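Local coordinates for protein putative adenosine kinase (Schistosoma mansoni, PDB 3VAS) that binds adenosine and, as an adenosine kinase of the ribokinase (pfkB) family, probably phosphorylates it to AMP with ATP as phosphate donor, at residues A[49-54]-A[151-156]; A[126-131]-A[173-178]; A[226-231]-A[266-271]; A[348-351]-A[357-360]. All blocks are in the same frame, centred on the assembly; numbering follows the deposited sequence.

Contact 1 of 4, residues A[49-54]-A[151-156]; sequences YNLKKD and SMVTYL. With ADN (adenosine), chain C.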
# COMPACT_ATOMS: atom_id res chain seq x y z
N TYR A 49 -22.52 -4.87 10.09
CA TYR A 49 -21.39 -5.66 9.60
C TYR A 49 -20.20 -5.69 10.56
O TYR A 49 -19.12 -6.16 10.20
CB TYR A 49 -20.94 -5.16 8.22
CG TYR A 49 -21.98 -5.37 7.15
CD1 TYR A 49 -22.81 -4.33 6.75
CD2 TYR A 49 -22.14 -6.61 6.56
CE1 TYR A 49 -23.77 -4.53 5.78
CE2 TYR A 49 -23.09 -6.82 5.59
CZ TYR A 49 -23.90 -5.78 5.20
OH TYR A 49 -24.85 -6.00 4.24
N ASN A 50 -20.42 -5.20 11.78
CA ASN A 50 -19.38 -5.14 12.80
C ASN A 50 -18.08 -4.50 12.30
O ASN A 50 -17.00 -5.07 12.46
CB ASN A 50 -19.10 -6.54 13.36
CG ASN A 50 -18.44 -6.50 14.73
OD1 ASN A 50 -18.53 -5.51 15.45
ND2 ASN A 50 -17.76 -7.59 15.09
N LEU A 51 -18.20 -3.33 11.70
CA LEU A 51 -17.05 -2.64 11.12
C LEU A 51 -16.47 -1.60 12.07
O LEU A 51 -17.19 -1.02 12.89
CB LEU A 51 -17.43 -1.98 9.79
CG LEU A 51 -18.05 -2.93 8.76
CD1 LEU A 51 -18.40 -2.18 7.49
CD2 LEU A 51 -17.12 -4.10 8.47
N LYS A 52 -15.17 -1.35 11.95
CA LYS A 52 -14.46 -0.47 12.87
C LYS A 52 -13.84 0.72 12.15
O LYS A 52 -13.58 0.67 10.95
CB LYS A 52 -13.38 -1.26 13.61
CG LYS A 52 -13.92 -2.44 14.42
CD LYS A 52 -12.92 -3.59 14.48
CE LYS A 52 -11.64 -3.18 15.19
NZ LYS A 52 -10.66 -4.31 15.28
N LYS A 53 -13.60 1.79 12.91
CA LYS A 53 -12.99 3.02 12.40
C LYS A 53 -11.64 2.78 11.74
O LYS A 53 -10.80 2.05 12.26
CB LYS A 53 -12.82 4.02 13.55
CG LYS A 53 -12.31 5.39 13.11
CD LYS A 53 -13.45 6.28 12.64
CE LYS A 53 -12.95 7.51 11.89
NZ LYS A 53 -12.50 7.17 10.51
N ASP A 54 -11.44 3.40 10.58
CA ASP A 54 -10.16 3.38 9.86
C ASP A 54 -9.61 1.98 9.65
O ASP A 54 -8.39 1.79 9.57
CB ASP A 54 -9.12 4.23 10.60
CG ASP A 54 -9.44 5.71 10.55
OD1 ASP A 54 -9.18 6.42 11.54
OD2 ASP A 54 -9.96 6.17 9.50
N SER A 151 -14.57 2.94 6.83
CA SER A 151 -14.28 1.52 6.97
C SER A 151 -14.33 0.82 5.62
O SER A 151 -15.14 1.16 4.76
CB SER A 151 -15.28 0.89 7.95
OG SER A 151 -14.78 -0.31 8.50
N MET A 152 -13.46 -0.17 5.45
CA MET A 152 -13.38 -0.90 4.19
C MET A 152 -13.67 -2.39 4.33
O MET A 152 -13.20 -3.04 5.27
CB MET A 152 -11.99 -0.72 3.56
CG MET A 152 -11.76 0.67 3.00
SD MET A 152 -10.11 0.85 2.31
CE MET A 152 -9.10 0.65 3.77
N VAL A 153 -14.44 -2.93 3.39
CA VAL A 153 -14.65 -4.37 3.28
C VAL A 153 -14.19 -4.83 1.90
O VAL A 153 -14.77 -4.44 0.88
CB VAL A 153 -16.11 -4.77 3.52
CG1 VAL A 153 -16.25 -6.30 3.54
CG2 VAL A 153 -16.62 -4.17 4.83
N THR A 154 -13.16 -5.66 1.87
CA THR A 154 -12.52 -6.04 0.62
C THR A 154 -12.88 -7.44 0.15
O THR A 154 -12.74 -8.41 0.89
CB THR A 154 -10.99 -5.96 0.76
OG1 THR A 154 -10.61 -4.61 1.07
CG2 THR A 154 -10.31 -6.37 -0.54
N TYR A 155 -13.34 -7.53 -1.09
CA TYR A 155 -13.52 -8.81 -1.76
C TYR A 155 -12.42 -8.95 -2.81
O TYR A 155 -12.46 -8.31 -3.86
CB TYR A 155 -14.89 -8.91 -2.43
CG TYR A 155 -15.16 -10.26 -3.06
CD1 TYR A 155 -15.44 -11.37 -2.27
CD2 TYR A 155 -15.11 -10.44 -4.44
CE1 TYR A 155 -15.67 -12.61 -2.82
CE2 TYR A 155 -15.34 -11.69 -5.01
CZ TYR A 155 -15.62 -12.77 -4.19
OH TYR A 155 -15.86 -14.01 -4.74
N LEU A 156 -11.42 -9.77 -2.50
CA LEU A 156 -10.22 -9.85 -3.32
C LEU A 156 -10.47 -10.35 -4.74
O LEU A 156 -9.82 -9.89 -5.68
CB LEU A 156 -9.16 -10.71 -2.63
CG LEU A 156 -8.47 -10.02 -1.45
CD1 LEU A 156 -7.53 -10.98 -0.72
CD2 LEU A 156 -7.72 -8.79 -1.92
O5' ADN C . -5.17 2.51 1.42
C5' ADN C . -6.48 2.55 0.86
C4' ADN C . -6.61 1.58 -0.29
O4' ADN C . -6.44 0.24 0.19
C3' ADN C . -7.95 1.58 -1.04
O3' ADN C . -7.78 2.18 -2.32
C2' ADN C . -8.29 0.08 -1.22
O2' ADN C . -8.62 -0.29 -2.54
C1' ADN C . -7.01 -0.62 -0.75
N9 ADN C . -7.23 -1.94 -0.15
C8 ADN C . -8.15 -2.26 0.74
N7 ADN C . -8.00 -3.70 1.02
C5 ADN C . -6.92 -4.20 0.23
C6 ADN C . -6.37 -5.47 0.10
N6 ADN C . -6.89 -6.56 0.87
N1 ADN C . -5.31 -5.67 -0.78
C2 ADN C . -4.80 -4.63 -1.51
N3 ADN C . -5.35 -3.38 -1.38
C4 ADN C . -6.43 -3.18 -0.49

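Contact 2 of 4, residues A[126-131]-A[173-178]; sequences VTEFQI and WSLVEK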
# COMPACT_ATOMS: atom_id res chain seq x y z
N VAL A 126 3.84 1.04 -16.93
CA VAL A 126 3.93 -0.24 -17.63
C VAL A 126 3.33 -1.35 -16.77
O VAL A 126 3.68 -1.51 -15.60
CB VAL A 126 5.40 -0.60 -17.98
CG1 VAL A 126 5.50 -2.06 -18.43
CG2 VAL A 126 5.93 0.32 -19.06
N THR A 127 2.40 -2.11 -17.34
CA THR A 127 1.77 -3.20 -16.61
C THR A 127 1.85 -4.53 -17.35
O THR A 127 1.95 -4.58 -18.58
CB THR A 127 0.28 -2.90 -16.32
OG1 THR A 127 -0.44 -2.74 -17.55
CG2 THR A 127 0.14 -1.65 -15.48
N GLU A 128 1.82 -5.61 -16.58
CA GLU A 128 1.63 -6.95 -17.13
C GLU A 128 0.61 -7.67 -16.26
O GLU A 128 0.96 -8.40 -15.33
CB GLU A 128 2.95 -7.73 -17.17
CG GLU A 128 3.91 -7.28 -18.26
CD GLU A 128 3.42 -7.63 -19.67
OE1 GLU A 128 2.53 -8.50 -19.80
OE2 GLU A 128 3.93 -7.04 -20.64
N PHE A 129 -0.66 -7.44 -16.56
CA PHE A 129 -1.74 -8.03 -15.77
C PHE A 129 -1.91 -9.50 -16.09
O PHE A 129 -1.80 -9.92 -17.24
CB PHE A 129 -3.06 -7.30 -16.02
CG PHE A 129 -3.15 -5.96 -15.36
CD1 PHE A 129 -3.37 -5.86 -13.99
CD2 PHE A 129 -3.01 -4.80 -16.10
CE1 PHE A 129 -3.46 -4.63 -13.38
CE2 PHE A 129 -3.09 -3.56 -15.49
CZ PHE A 129 -3.31 -3.47 -14.13
N GLN A 130 -2.17 -10.29 -15.05
CA GLN A 130 -2.65 -11.64 -15.24
C GLN A 130 -4.17 -11.55 -15.28
O GLN A 130 -4.78 -10.81 -14.51
CB GLN A 130 -2.21 -12.53 -14.08
CG GLN A 130 -2.69 -13.97 -14.17
CD GLN A 130 -2.25 -14.79 -12.98
OE1 GLN A 130 -1.42 -14.35 -12.19
NE2 GLN A 130 -2.82 -15.99 -12.83
N ILE A 131 -4.79 -12.27 -16.21
CA ILE A 131 -6.23 -12.23 -16.30
C ILE A 131 -6.78 -13.52 -15.71
O ILE A 131 -6.35 -14.62 -16.08
CB ILE A 131 -6.73 -12.00 -17.75
CG1 ILE A 131 -6.68 -10.52 -18.13
CG2 ILE A 131 -8.17 -12.45 -17.90
CD1 ILE A 131 -5.30 -9.90 -18.17
N TRP A 173 9.14 -11.53 -15.68
CA TRP A 173 10.29 -11.57 -14.78
C TRP A 173 11.36 -10.56 -15.18
O TRP A 173 12.13 -10.10 -14.34
CB TRP A 173 10.89 -12.98 -14.71
CG TRP A 173 11.98 -13.06 -13.69
CD1 TRP A 173 13.32 -13.18 -13.92
CD2 TRP A 173 11.83 -13.00 -12.26
NE1 TRP A 173 14.01 -13.21 -12.73
CE2 TRP A 173 13.12 -13.10 -11.70
CE3 TRP A 173 10.72 -12.88 -11.41
CZ2 TRP A 173 13.33 -13.08 -10.32
CZ3 TRP A 173 10.94 -12.86 -10.04
CH2 TRP A 173 12.23 -12.96 -9.51
N SER A 174 11.39 -10.21 -16.47
CA SER A 174 12.35 -9.22 -16.95
C SER A 174 12.08 -7.82 -16.38
O SER A 174 12.99 -7.00 -16.27
CB SER A 174 12.38 -9.18 -18.48
OG SER A 174 11.22 -8.57 -19.01
N LEU A 175 10.83 -7.55 -16.00
CA LEU A 175 10.51 -6.30 -15.31
C LEU A 175 11.08 -6.29 -13.90
O LEU A 175 11.46 -5.24 -13.37
CB LEU A 175 8.99 -6.08 -15.26
CG LEU A 175 8.25 -5.92 -16.59
CD1 LEU A 175 6.76 -5.76 -16.35
CD2 LEU A 175 8.80 -4.74 -17.37
N VAL A 176 11.15 -7.47 -13.28
CA VAL A 176 11.72 -7.59 -11.95
C VAL A 176 13.23 -7.44 -12.00
O VAL A 176 13.83 -6.75 -11.17
CB VAL A 176 11.37 -8.95 -11.29
CG1 VAL A 176 12.06 -9.09 -9.93
CG2 VAL A 176 9.86 -9.11 -11.16
N GLU A 177 13.85 -8.06 -13.00
CA GLU A 177 15.30 -8.03 -13.15
C GLU A 177 15.84 -6.62 -13.41
O GLU A 177 16.91 -6.26 -12.91
CB GLU A 177 15.76 -9.01 -14.23
CG GLU A 177 15.86 -10.47 -13.75
CD GLU A 177 16.09 -11.47 -14.88
OE1 GLU A 177 16.61 -12.57 -14.59
OE2 GLU A 177 15.74 -11.17 -16.04
N LYS A 178 15.10 -5.82 -14.17
CA LYS A 178 15.56 -4.47 -14.52
C LYS A 178 15.27 -3.43 -13.43
O LYS A 178 15.82 -2.33 -13.46
CB LYS A 178 14.93 -4.01 -15.85
CG LYS A 178 13.43 -3.82 -15.78
CD LYS A 178 12.93 -2.96 -16.93
CE LYS A 178 13.15 -3.62 -18.27
NZ LYS A 178 12.87 -2.68 -19.39

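Contact 3 of 4, residues A[226-231]-A[266-271]; sequences EVDEMI and ADLPFA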
# COMPACT_ATOMS: atom_id res chain seq x y z
N GLU A 226 4.57 -14.34 8.03
CA GLU A 226 4.82 -13.73 6.72
C GLU A 226 5.32 -12.28 6.83
O GLU A 226 6.19 -11.86 6.06
CB GLU A 226 3.58 -13.79 5.83
CG GLU A 226 3.16 -15.20 5.38
CD GLU A 226 2.10 -15.82 6.28
OE1 GLU A 226 2.03 -15.45 7.47
OE2 GLU A 226 1.32 -16.67 5.80
N VAL A 227 4.75 -11.52 7.76
CA VAL A 227 5.17 -10.13 7.94
C VAL A 227 6.63 -10.07 8.38
O VAL A 227 7.42 -9.31 7.83
CB VAL A 227 4.28 -9.37 8.97
CG1 VAL A 227 4.88 -8.00 9.28
CG2 VAL A 227 2.85 -9.24 8.45
N ASP A 228 6.99 -10.90 9.35
CA ASP A 228 8.36 -10.89 9.87
C ASP A 228 9.34 -11.41 8.83
O ASP A 228 10.48 -10.96 8.77
CB ASP A 228 8.46 -11.69 11.16
CG ASP A 228 7.95 -10.92 12.36
OD1 ASP A 228 7.76 -9.69 12.25
OD2 ASP A 228 7.75 -11.55 13.43
N GLU A 229 8.91 -12.37 8.02
CA GLU A 229 9.79 -12.87 6.97
C GLU A 229 10.05 -11.78 5.94
O GLU A 229 11.18 -11.58 5.51
CB GLU A 229 9.23 -14.13 6.31
CG GLU A 229 10.17 -14.70 5.27
CD GLU A 229 9.83 -16.13 4.87
OE1 GLU A 229 8.63 -16.46 4.74
OE2 GLU A 229 10.77 -16.93 4.68
N MET A 230 8.99 -11.06 5.54
CA MET A 230 9.13 -9.95 4.60
C MET A 230 10.04 -8.84 5.14
O MET A 230 10.89 -8.34 4.42
CB MET A 230 7.75 -9.39 4.23
CG MET A 230 6.90 -10.34 3.39
SD MET A 230 7.75 -10.93 1.91
CE MET A 230 7.94 -9.40 1.02
N ILE A 231 9.85 -8.48 6.40
CA ILE A 231 10.71 -7.48 7.03
C ILE A 231 12.18 -7.86 6.89
O ILE A 231 13.03 -7.00 6.66
CB ILE A 231 10.33 -7.26 8.52
CG1 ILE A 231 8.95 -6.60 8.63
CG2 ILE A 231 11.37 -6.40 9.22
CD1 ILE A 231 8.48 -6.39 10.05
N ALA A 266 13.25 -2.35 13.07
CA ALA A 266 14.51 -1.85 12.55
C ALA A 266 15.67 -2.80 12.84
O ALA A 266 16.60 -2.91 12.04
CB ALA A 266 14.81 -0.47 13.14
N ASP A 267 15.61 -3.48 13.98
CA ASP A 267 16.73 -4.31 14.44
C ASP A 267 16.64 -5.78 14.04
O ASP A 267 17.59 -6.53 14.28
CB ASP A 267 16.91 -4.19 15.95
CG ASP A 267 17.36 -2.82 16.39
OD1 ASP A 267 17.67 -1.98 15.51
OD2 ASP A 267 17.43 -2.58 17.61
N LEU A 268 15.52 -6.20 13.46
CA LEU A 268 15.39 -7.59 13.03
C LEU A 268 16.49 -7.92 12.05
O LEU A 268 16.78 -7.13 11.15
CB LEU A 268 14.02 -7.85 12.38
CG LEU A 268 12.85 -8.22 13.28
CD1 LEU A 268 11.56 -8.29 12.47
CD2 LEU A 268 13.11 -9.55 13.99
N PRO A 269 17.14 -9.09 12.23
CA PRO A 269 18.20 -9.49 11.30
C PRO A 269 17.68 -9.58 9.87
O PRO A 269 16.51 -9.90 9.66
CB PRO A 269 18.61 -10.87 11.81
CG PRO A 269 18.23 -10.87 13.26
CD PRO A 269 16.96 -10.06 13.32
N PHE A 270 18.53 -9.28 8.89
CA PHE A 270 18.20 -9.57 7.51
C PHE A 270 18.36 -11.07 7.27
O PHE A 270 19.09 -11.74 8.00
CB PHE A 270 19.07 -8.76 6.55
CG PHE A 270 18.67 -7.32 6.43
CD1 PHE A 270 17.80 -6.92 5.44
CD2 PHE A 270 19.14 -6.38 7.33
CE1 PHE A 270 17.42 -5.59 5.33
CE2 PHE A 270 18.76 -5.05 7.23
CZ PHE A 270 17.90 -4.66 6.23
N ALA A 271 17.68 -11.58 6.26
CA ALA A 271 17.63 -13.02 6.01
C ALA A 271 18.99 -13.69 5.80
O ALA A 271 19.18 -14.84 6.17
CB ALA A 271 16.71 -13.32 4.85

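Contact 4 of 4, residues A[348-351]-A[357-360]; sequences AYII and SLGS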
# COMPACT_ATOMS: atom_id res chain seq x y z
N ALA A 348 -1.01 14.81 1.76
CA ALA A 348 -1.86 15.99 1.85
C ALA A 348 -2.65 16.24 0.56
O ALA A 348 -3.81 16.65 0.59
CB ALA A 348 -1.04 17.22 2.21
N TYR A 349 -2.01 15.99 -0.58
CA TYR A 349 -2.67 16.12 -1.87
C TYR A 349 -3.85 15.14 -1.97
O TYR A 349 -4.94 15.51 -2.40
CB TYR A 349 -1.68 15.86 -3.00
CG TYR A 349 -2.28 15.84 -4.39
CD1 TYR A 349 -2.51 17.02 -5.09
CD2 TYR A 349 -2.61 14.64 -5.00
CE1 TYR A 349 -3.05 17.00 -6.37
CE2 TYR A 349 -3.15 14.60 -6.28
CZ TYR A 349 -3.38 15.79 -6.96
OH TYR A 349 -3.92 15.74 -8.22
N ILE A 350 -3.62 13.91 -1.55
CA ILE A 350 -4.65 12.88 -1.58
C ILE A 350 -5.78 13.13 -0.56
O ILE A 350 -6.96 12.93 -0.87
CB ILE A 350 -4.03 11.48 -1.38
CG1 ILE A 350 -3.31 11.05 -2.66
CG2 ILE A 350 -5.09 10.46 -0.99
CD1 ILE A 350 -4.15 11.17 -3.93
N ILE A 351 -5.41 13.60 0.63
CA ILE A 351 -6.38 13.92 1.69
C ILE A 351 -7.41 14.95 1.22
O ILE A 351 -8.58 14.91 1.61
CB ILE A 351 -5.64 14.41 2.96
CG1 ILE A 351 -5.00 13.23 3.69
CG2 ILE A 351 -6.58 15.16 3.91
CD1 ILE A 351 -4.15 13.62 4.88
N SER A 357 -7.44 9.78 -6.20
CA SER A 357 -7.59 10.49 -7.46
C SER A 357 -6.36 11.34 -7.76
O SER A 357 -6.03 12.23 -6.98
CB SER A 357 -8.84 11.37 -7.42
OG SER A 357 -8.97 12.14 -8.60
N LEU A 358 -5.68 11.06 -8.87
CA LEU A 358 -4.54 11.87 -9.30
C LEU A 358 -4.95 12.79 -10.45
O LEU A 358 -5.23 12.32 -11.55
CB LEU A 358 -3.39 10.97 -9.76
CG LEU A 358 -2.71 10.09 -8.70
CD1 LEU A 358 -1.73 9.12 -9.36
CD2 LEU A 358 -2.01 10.95 -7.67
N GLY A 359 -5.00 14.09 -10.19
CA GLY A 359 -5.40 15.06 -11.20
C GLY A 359 -4.27 15.46 -12.13
O GLY A 359 -3.31 14.71 -12.31
N SER A 360 -4.36 16.65 -12.72
CA SER A 360 -3.31 17.09 -13.63
C SER A 360 -2.04 17.38 -12.84
O SER A 360 -2.07 18.02 -11.79
CB SER A 360 -3.74 18.29 -14.49
OG SER A 360 -3.99 19.44 -13.71
O HOH W 1 -3.83 18.12 -9.46

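Contact 1 of 4, residues A[49-54]-A[151-156]
Leu51 and Ser151 join a loop to a strand in a buried contact beside the adenosine pocket, where the loop between helix 44-48 and strand 55-58 lies against strand 150-157. Its polar element is one hydrogen bond: Ser151 OG donates to the carbonyl oxygen Lys52 O at 2.9 Å. The serine hydroxyl comes in tilted 26° from the carbonyl plane, with a C=O...OG angle of 139°. Ser151 chi1 of -158° turns OG opposite the serine's own backbone N, and from there it also lies 3.4 Å from Leu51 CB. The apolar half follows two residues along the strand, on the same side of it: Leu51 CD2 meets Val153 CG2 at 3.7 Å, with CD1 of the same leucine almost as near, so the branched end straddles one valine methyl while the two side chains cross at roughly a right angle. Leu51 is brought here by a Schellman motif that ends helix 44-48, with Asn50 at positive phi as its C' residue. Strand 150-157 pairs in parallel with strand 55-58 and antiparallel with strand 138-145, and Leu144 and Val57 also touch Leu51. The alternate residues face the ligand side: Thr154 OG1 stands 2.8 Å from adenosine N7, and Leu156 CD2 lies 3.7 Å from adenosine N6. Asn32, Asp36 and Asp320 are among the residues that hydrogen-bond the same nucleoside.

Contact 2 of 4, residues A[126-131]-A[173-178]
Leu175 reaches from helix 170-178 with its two methyls divided between neighbours on strand 126-131. CD1 lies 3.8 Å from Glu128 CG, whereas CD2 faces Val126 CG1 at a looser 4.4 Å. The contact with Glu128 is made by the aliphatic part of that side chain, and the two side chains cross at about a right angle. Glu128 chi1 of -74° sets CG beside the backbone N, near Leu175 CD1, and the bend at chi2 (-69°) carries the carboxylate beyond it. Val126 and Glu128, two residues apart, both direct CB toward the helix, while the CB of Thr127 between them points away and its side chain touches Cys120 of helix 111-122. The backbones stay well separated, the closest CA atoms being those of Glu128 and Leu175 at 9.1 Å, and the two segments bury just 101 Å². This is therefore a light apolar contact in which one leucine makes the link. Leu175 also touches Ser102 on strand 101-107, the parallel partner of strand 126-131, and His166 NE2 bonds Glu128 O. Another flank of the helix meets helix 189-205, where Lys198 forms a cation-pi contact with Trp173 and the ring of His202 meets that indole edge-to-face. Such layering of helices against parallel strands is typical of the alpha/beta core of the ribokinase fold, with strand 126-131 here between helix 111-122 and helix 170-178.

Contact 3 of 4, residues A[226-231]-A[266-271]
Leu268 crosses both Ile231 and Asp228 at about a right angle, its CD1 methyl doing the touching in each case. That methyl lies 3.8 Å from Ile231 CG2, an apolar contact, and 4.1 Å from Asp228 OD1. Ile231 and Asp228 stand three residues apart, hence nearly one turn, on helix 224-231, and the leucine end settles against the side they share. Its CB points toward this helix, while the CB atoms of Ile231 and Asp228 point obliquely to the Leu268 segment. The isoleucine branch that meets Leu268 is explained by its first torsion: with chi1 at -68°, CG2 lies opposite the backbone N and CG1 beside it. The carboxylate of Asp228 is held by Tyr247 OH at OD1 and His251 NE2 at OD2, and the leucine methyl merely flanks an oxygen already engaged. The nearest CA pair, Ile231 with Leu268, is 7.6 Å apart, and 157 Å² is buried in total. Leu268 follows directly on helix 257-267, and the chain beyond it passes the end of helix 224-231, where Ala271 bonds through its backbone to Ser232. Tyr247 of helix 241-250 touches both Ile231 and Leu268, while helix 224-231 also packs on helix 189-205 and strand 209-213.

Contact 4 of 4, residues A[348-351]-A[357-360]
Ser357 meets the last turn of helix 336-351 through its carbonyl: Ser357 O lies 3.7 Å from Ile350 CD1 and 3.8 Å from Tyr349 CE2. These are van der Waals approaches, and the oxygen's hydrogen bond comes instead from Arg353 NE, in the turn that joins the two segments. The CA atoms of Ile350 and Ser357, the nearest CA pair across the two segments, are 7.0 Å apart. Next, Leu358 carries its end toward the helix, although its CB points obliquely, and CD2 comes 4.1 Å from Tyr349 CE2. The leucine and tyrosine side chains cross near a right angle, and CD2 also reaches Ile350 CD1 at 4.3 Å. Met90 and Trp93 of helix 83-95 touch Leu358 as well, so the loop after the final helix of this ribokinase-family kinase is folded back between helix 336-351 and helix 83-95. At Gly359 the contact becomes polar: its backbone N donates to Tyr349 OH at 2.8 Å, with an angle of 148° at the hydrogen. The donor lies at the ring edge, in the plane of the phenol. Tyr349 chi1 of 175° swings the ring out opposite its backbone N, which extends the hydroxyl across to the loop. Gly359 O is in turn bonded by Trp93 NE1. Ser360 closes the segment through a water that donates to Ser360 O at 2.9 Å and gives the phenol oxygen a second bond, 2.7 Å from Tyr349 OH and also in the ring plane. The ring of Tyr364 packs edge-to-face with that of Tyr349.

In the fold
The four contacts are spread through one pfkB-family kinase chain, and none touches another. Contacts 1 and 2 interlock along the chain, their segments alternating: contact 1 uses strand 150-157, paired with strands 55-58 and 138-145, and contact 2 uses strand 126-131, paired with strand 101-107. Their centres are about 30 Å apart. Contacts 3 and 4 follow in series on opposite sides of the chain's centre, about 32 Å between centres. Contacts 2 and 3, about 25 Å apart between centres, both border helix 189-205. They are thus independent links across the kinase, with contact 1 at the adenosine pocket and the Ile350 side chain of contact 4 about 8 Å from the nucleoside.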